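Endopolygalacturonase (Chondrostereum purpureum, PDB 1K5C) probably hydrolyses the alpha-1,4 linkages between galacturonosyl units of polygalacturonate, as a family 28 glycoside hydrolase. Local coordinates at residues A[114-126]-A[147-159]. Sequence-based numbering, arbitrary orientation.
Sequences VLNSPAQAISVGP and NLGHNTDGFDVSA
Ile122 to Val124 pair in parallel register with Phe155 to Val157, joining adjacent rungs of the right-handed beta-helix of family 28 enzymes. The backbone ladder starts in the turns, where Ala121 N reaches Asp153 O at 2.8 Å and Ile122 N donates to Gly154 O less directly, tilted from the carbonyl plane. It continues through Asp156 N to Ile122 O, Val124 N to Asp156 O (2.8 Å) and Ser158 N to Val124 O, the last three all close to linear.

Apolar side chains line up rung on rung on the buried face. With CG1 of Ile122 anti to the carbonyl carbon (chi1 -56°), its CD1 meets Phe155 CE1 obliquely at 3.7 Å, and Val124 CB lies 4.2 Å from Val157 CG2; strand 130-139 backs Ile122 and Val124.

Polar groups gather around Gln120. Its CG, beside the backbone N, lies 3.3 Å from Asp156 OD2; the chi2 bend (87°) then turns the amide toward Asn151, NE2 touching Asn151 CB at 3.7 Å, the amide planes 15° apart. Gln120 NE2 bonds Thr90 OG1, Thr90 N holds Asn151 OD1, and a water accepting from Gln120 NE2 donates to Asp153 OD2 (2.9 Å). With an alanine in place of Gln120, that water is likely to lose its amide donor and one flank of the two carboxylates its cover.

Asp153 OD2 lies 2.5 Å from Asp156 OD1. Rung pairing thus places Asn151, a galacturonate-binding residue, near Gln120 and Asp153 next to Asp173, another such residue.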
loop_
_atom_site.group_PDB
_atom_site.type_symbol
_atom_site.label_atom_id
_atom_site.label_comp_id
_atom_site.label_asym_id
_atom_site.label_seq_id
_atom_site.Cartn_x
_atom_site.Cartn_y
_atom_site.Cartn_z
ATOM N N VAL A 114 -7.358 8.450 7.182
ATOM C CA VAL A 114 -7.227 9.298 6.000
ATOM C C VAL A 114 -8.533 9.168 5.235
ATOM O O VAL A 114 -8.893 8.052 4.845
ATOM C CB VAL A 114 -6.017 8.849 5.151
ATOM C CG1 VAL A 114 -6.022 9.583 3.836
ATOM C CG2 VAL A 114 -4.728 9.058 5.978
ATOM N N LEU A 115 -9.223 10.287 5.071
ATOM C CA LEU A 115 -10.533 10.307 4.412
ATOM C C LEU A 115 -10.385 11.008 3.050
ATOM O O LEU A 115 -9.930 12.169 2.977
ATOM C CB LEU A 115 -11.515 11.077 5.284
ATOM C CG LEU A 115 -12.908 11.311 4.676
ATOM C CD1 LEU A 115 -13.669 9.976 4.456
ATOM C CD2 LEU A 115 -13.734 12.212 5.584
ATOM N N ASN A 116 -10.769 10.317 1.984
ATOM C CA ASN A 116 -10.846 10.943 0.654
ATOM C C ASN A 116 -9.531 11.630 0.233
ATOM O O ASN A 116 -9.475 12.828 -0.059
ATOM C CB ASN A 116 -12.052 11.879 0.577
ATOM C CG ASN A 116 -13.333 11.102 0.855
ATOM O OD1 ASN A 116 -13.408 9.893 0.530
ATOM N ND2 ASN A 116 -14.314 11.789 1.415
ATOM N N SER A 117 -8.465 10.824 0.153
ATOM C CA SER A 117 -7.242 11.329 -0.449
ATOM C C SER A 117 -7.488 11.693 -1.925
ATOM O O SER A 117 -8.237 11.028 -2.624
ATOM C CB SER A 117 -6.121 10.291 -0.324
ATOM O OG SER A 117 -6.450 9.056 -0.978
ATOM N N PRO A 118 -6.790 12.743 -2.433
ATOM C CA PRO A 118 -6.924 13.060 -3.870
ATOM C C PRO A 118 -6.503 11.898 -4.749
ATOM O O PRO A 118 -7.167 11.662 -5.782
ATOM C CB PRO A 118 -6.050 14.311 -4.053
ATOM C CG PRO A 118 -6.152 15.005 -2.676
ATOM C CD PRO A 118 -6.084 13.813 -1.689
ATOM N N ALA A 119 -5.427 11.226 -4.394
ATOM C CA ALA A 119 -4.943 10.026 -5.129
ATOM C C ALA A 119 -4.242 9.169 -4.070
ATOM O O ALA A 119 -4.881 8.761 -3.091
ATOM C CB ALA A 119 -4.134 10.410 -6.357
ATOM N N GLN A 120 -2.950 8.893 -4.227
ATOM C CA GLN A 120 -2.310 7.949 -3.321
ATOM C C GLN A 120 -2.343 8.518 -1.895
ATOM O O GLN A 120 -2.059 9.697 -1.656
ATOM C CB GLN A 120 -0.834 7.701 -3.728
ATOM C CG GLN A 120 -0.690 6.974 -5.076
ATOM C CD GLN A 120 -0.692 7.909 -6.291
ATOM O OE1 GLN A 120 -1.105 9.064 -6.232
ATOM N NE2 GLN A 120 -0.307 7.383 -7.463
ATOM N N ALA A 121 -2.712 7.643 -0.924
ATOM C CA ALA A 121 -3.015 8.137 0.426
ATOM C C ALA A 121 -1.786 8.295 1.300
ATOM O O ALA A 121 -1.446 9.427 1.672
ATOM C CB ALA A 121 -4.072 7.230 1.063
ATOM N N ILE A 122 -1.142 7.194 1.681
ATOM C CA ILE A 122 -0.027 7.260 2.659
ATOM C C ILE A 122 1.246 6.675 2.029
ATOM O O ILE A 122 1.295 5.515 1.654
ATOM C CB ILE A 122 -0.374 6.498 3.950
ATOM C CG1 ILE A 122 -1.666 7.021 4.552
ATOM C CG2 ILE A 122 0.796 6.560 4.929
ATOM C CD1 ILE A 122 -2.152 6.246 5.778
ATOM N N SER A 123 2.261 7.543 1.919
ATOM C CA SER A 123 3.588 7.131 1.474
ATOM C C SER A 123 4.481 6.910 2.687
ATOM O O SER A 123 4.545 7.771 3.578
ATOM C CB SER A 123 4.155 8.242 0.568
ATOM O OG SER A 123 5.501 7.964 0.254
ATOM N N VAL A 124 5.137 5.770 2.724
ATOM C CA VAL A 124 5.934 5.330 3.866
ATOM C C VAL A 124 7.377 5.228 3.442
ATOM O O VAL A 124 7.720 4.444 2.524
ATOM C CB VAL A 124 5.416 3.981 4.364
ATOM C CG1 VAL A 124 6.214 3.496 5.567
ATOM C CG2 VAL A 124 3.907 4.078 4.651
ATOM N N GLY A 125 8.250 5.920 4.155
ATOM C CA GLY A 125 9.706 5.756 3.985
ATOM C C GLY A 125 10.404 7.010 3.569
ATOM O O GLY A 125 9.774 7.966 3.076
ATOM N N PRO A 126 11.722 7.028 3.678
ATOM C CA PRO A 126 12.541 5.939 4.246
ATOM C C PRO A 126 12.464 5.943 5.769
ATOM O O PRO A 126 11.970 6.874 6.403
ATOM C CB PRO A 126 13.968 6.283 3.780
ATOM C CG PRO A 126 13.958 7.760 3.567
ATOM C CD PRO A 126 12.569 8.145 3.190
ATOM N N ASN A 147 -16.873 5.535 -10.460
ATOM C CA ASN A 147 -15.489 5.153 -10.704
ATOM C C ASN A 147 -14.572 6.383 -10.875
ATOM O O ASN A 147 -13.572 6.348 -11.583
ATOM C CB ASN A 147 -15.306 4.165 -11.864
ATOM C CG ASN A 147 -16.046 2.863 -11.607
ATOM O OD1 ASN A 147 -16.829 2.457 -12.429
ATOM N ND2 ASN A 147 -15.848 2.201 -10.459
ATOM N N LEU A 148 -14.886 7.450 -10.094
ATOM C CA LEU A 148 -14.052 8.646 -10.248
ATOM C C LEU A 148 -12.753 8.567 -9.448
ATOM O O LEU A 148 -11.758 9.141 -9.892
ATOM C CB LEU A 148 -14.831 9.904 -9.840
ATOM C CG LEU A 148 -16.037 10.155 -10.799
ATOM C CD1 LEU A 148 -16.911 11.264 -10.143
ATOM C CD2 LEU A 148 -15.633 10.437 -12.235
ATOM N N GLY A 149 -12.743 7.927 -8.284
ATOM C CA GLY A 149 -11.484 7.795 -7.552
ATOM C C GLY A 149 -10.529 6.893 -8.331
ATOM O O GLY A 149 -10.942 5.927 -8.980
ATOM N N HIS A 150 -9.242 7.227 -8.285
ATOM C CA HIS A 150 -8.285 6.502 -9.132
ATOM C C HIS A 150 -6.887 6.686 -8.534
ATOM O O HIS A 150 -6.568 7.760 -8.007
ATOM C CB HIS A 150 -8.348 7.091 -10.570
ATOM C CG HIS A 150 -7.900 6.144 -11.574
ATOM N ND1 HIS A 150 -8.766 5.171 -12.064
ATOM C CD2 HIS A 150 -6.703 5.980 -12.224
ATOM C CE1 HIS A 150 -8.093 4.450 -12.956
ATOM N NE2 HIS A 150 -6.854 4.897 -13.067
ATOM N N ASN A 151 -6.051 5.645 -8.600
ATOM C CA ASN A 151 -4.700 5.714 -8.032
ATOM C C ASN A 151 -4.760 6.066 -6.530
ATOM O O ASN A 151 -3.827 6.671 -5.998
ATOM C CB ASN A 151 -3.755 6.671 -8.754
ATOM C CG ASN A 151 -3.623 6.329 -10.241
ATOM O OD1 ASN A 151 -4.022 7.118 -11.124
ATOM N ND2 ASN A 151 -3.076 5.193 -10.534
ATOM N N THR A 152 -5.811 5.588 -5.857
ATOM C CA THR A 152 -6.022 5.867 -4.431
ATOM C C THR A 152 -5.386 4.804 -3.542
ATOM O O THR A 152 -5.981 4.309 -2.565
ATOM C CB THR A 152 -7.515 6.024 -4.165
ATOM O OG1 THR A 152 -8.220 4.968 -4.857
ATOM C CG2 THR A 152 -8.010 7.416 -4.616
ATOM N N ASP A 153 -4.108 4.497 -3.840
ATOM C CA ASP A 153 -3.377 3.484 -3.073
ATOM C C ASP A 153 -3.480 3.770 -1.576
ATOM O O ASP A 153 -3.326 4.898 -1.123
ATOM C CB ASP A 153 -1.871 3.513 -3.401
ATOM C CG ASP A 153 -1.505 3.327 -4.856
ATOM O OD1 ASP A 153 -2.336 3.574 -5.756
ATOM O OD2 ASP A 153 -0.312 2.960 -5.090
ATOM N N GLY A 154 -3.680 2.704 -0.786
ATOM C CA GLY A 154 -3.730 2.901 0.667
ATOM C C GLY A 154 -2.356 3.273 1.254
ATOM O O GLY A 154 -2.193 4.355 1.849
ATOM N N PHE A 155 -1.424 2.350 1.057
ATOM C CA PHE A 155 -0.053 2.511 1.561
ATOM C C PHE A 155 0.911 2.208 0.417
ATOM O O PHE A 155 0.842 1.120 -0.165
ATOM C CB PHE A 155 0.253 1.498 2.695
ATOM C CG PHE A 155 -0.702 1.610 3.861
ATOM C CD1 PHE A 155 -0.447 2.507 4.919
ATOM C CD2 PHE A 155 -1.866 0.830 3.915
ATOM C CE1 PHE A 155 -1.346 2.596 5.973
ATOM C CE2 PHE A 155 -2.742 0.927 4.968
ATOM C CZ PHE A 155 -2.523 1.822 5.995
ATOM N N ASP A 156 1.802 3.157 0.125
ATOM C CA ASP A 156 2.921 2.951 -0.818
ATOM C C ASP A 156 4.194 2.918 -0.002
ATOM O O ASP A 156 4.509 3.893 0.687
ATOM C CB ASP A 156 2.966 4.085 -1.846
ATOM C CG ASP A 156 1.782 4.099 -2.790
ATOM O OD1 ASP A 156 1.446 2.935 -3.260
ATOM O OD2 ASP A 156 1.209 5.121 -3.113
ATOM N N VAL A 157 4.900 1.784 -0.043
ATOM C CA VAL A 157 6.051 1.578 0.827
ATOM C C VAL A 157 7.328 1.460 0.035
ATOM O O VAL A 157 7.473 0.561 -0.794
ATOM C CB VAL A 157 5.849 0.305 1.698
ATOM C CG1 VAL A 157 7.039 0.120 2.642
ATOM C CG2 VAL A 157 4.526 0.389 2.478
ATOM N N SER A 158 8.277 2.354 0.338
ATOM C CA SER A 158 9.685 2.290 -0.139
ATOM C C SER A 158 10.547 2.488 1.104
ATOM O O SER A 158 10.878 3.630 1.448
ATOM C CB SER A 158 9.973 3.290 -1.235
ATOM O OG SER A 158 9.273 2.961 -2.444
ATOM N N ALA A 159 10.830 1.399 1.789
ATOM C CA ALA A 159 11.393 1.529 3.150
ATOM C C ALA A 159 11.773 0.141 3.632
ATOM O O ALA A 159 11.213 -0.869 3.236
ATOM C CB ALA A 159 10.299 2.066 4.093
HETATM O O HOH W 1 -7.454 10.322 -8.133
HETATM O O HOH W 2 1.185 4.598 -6.953
#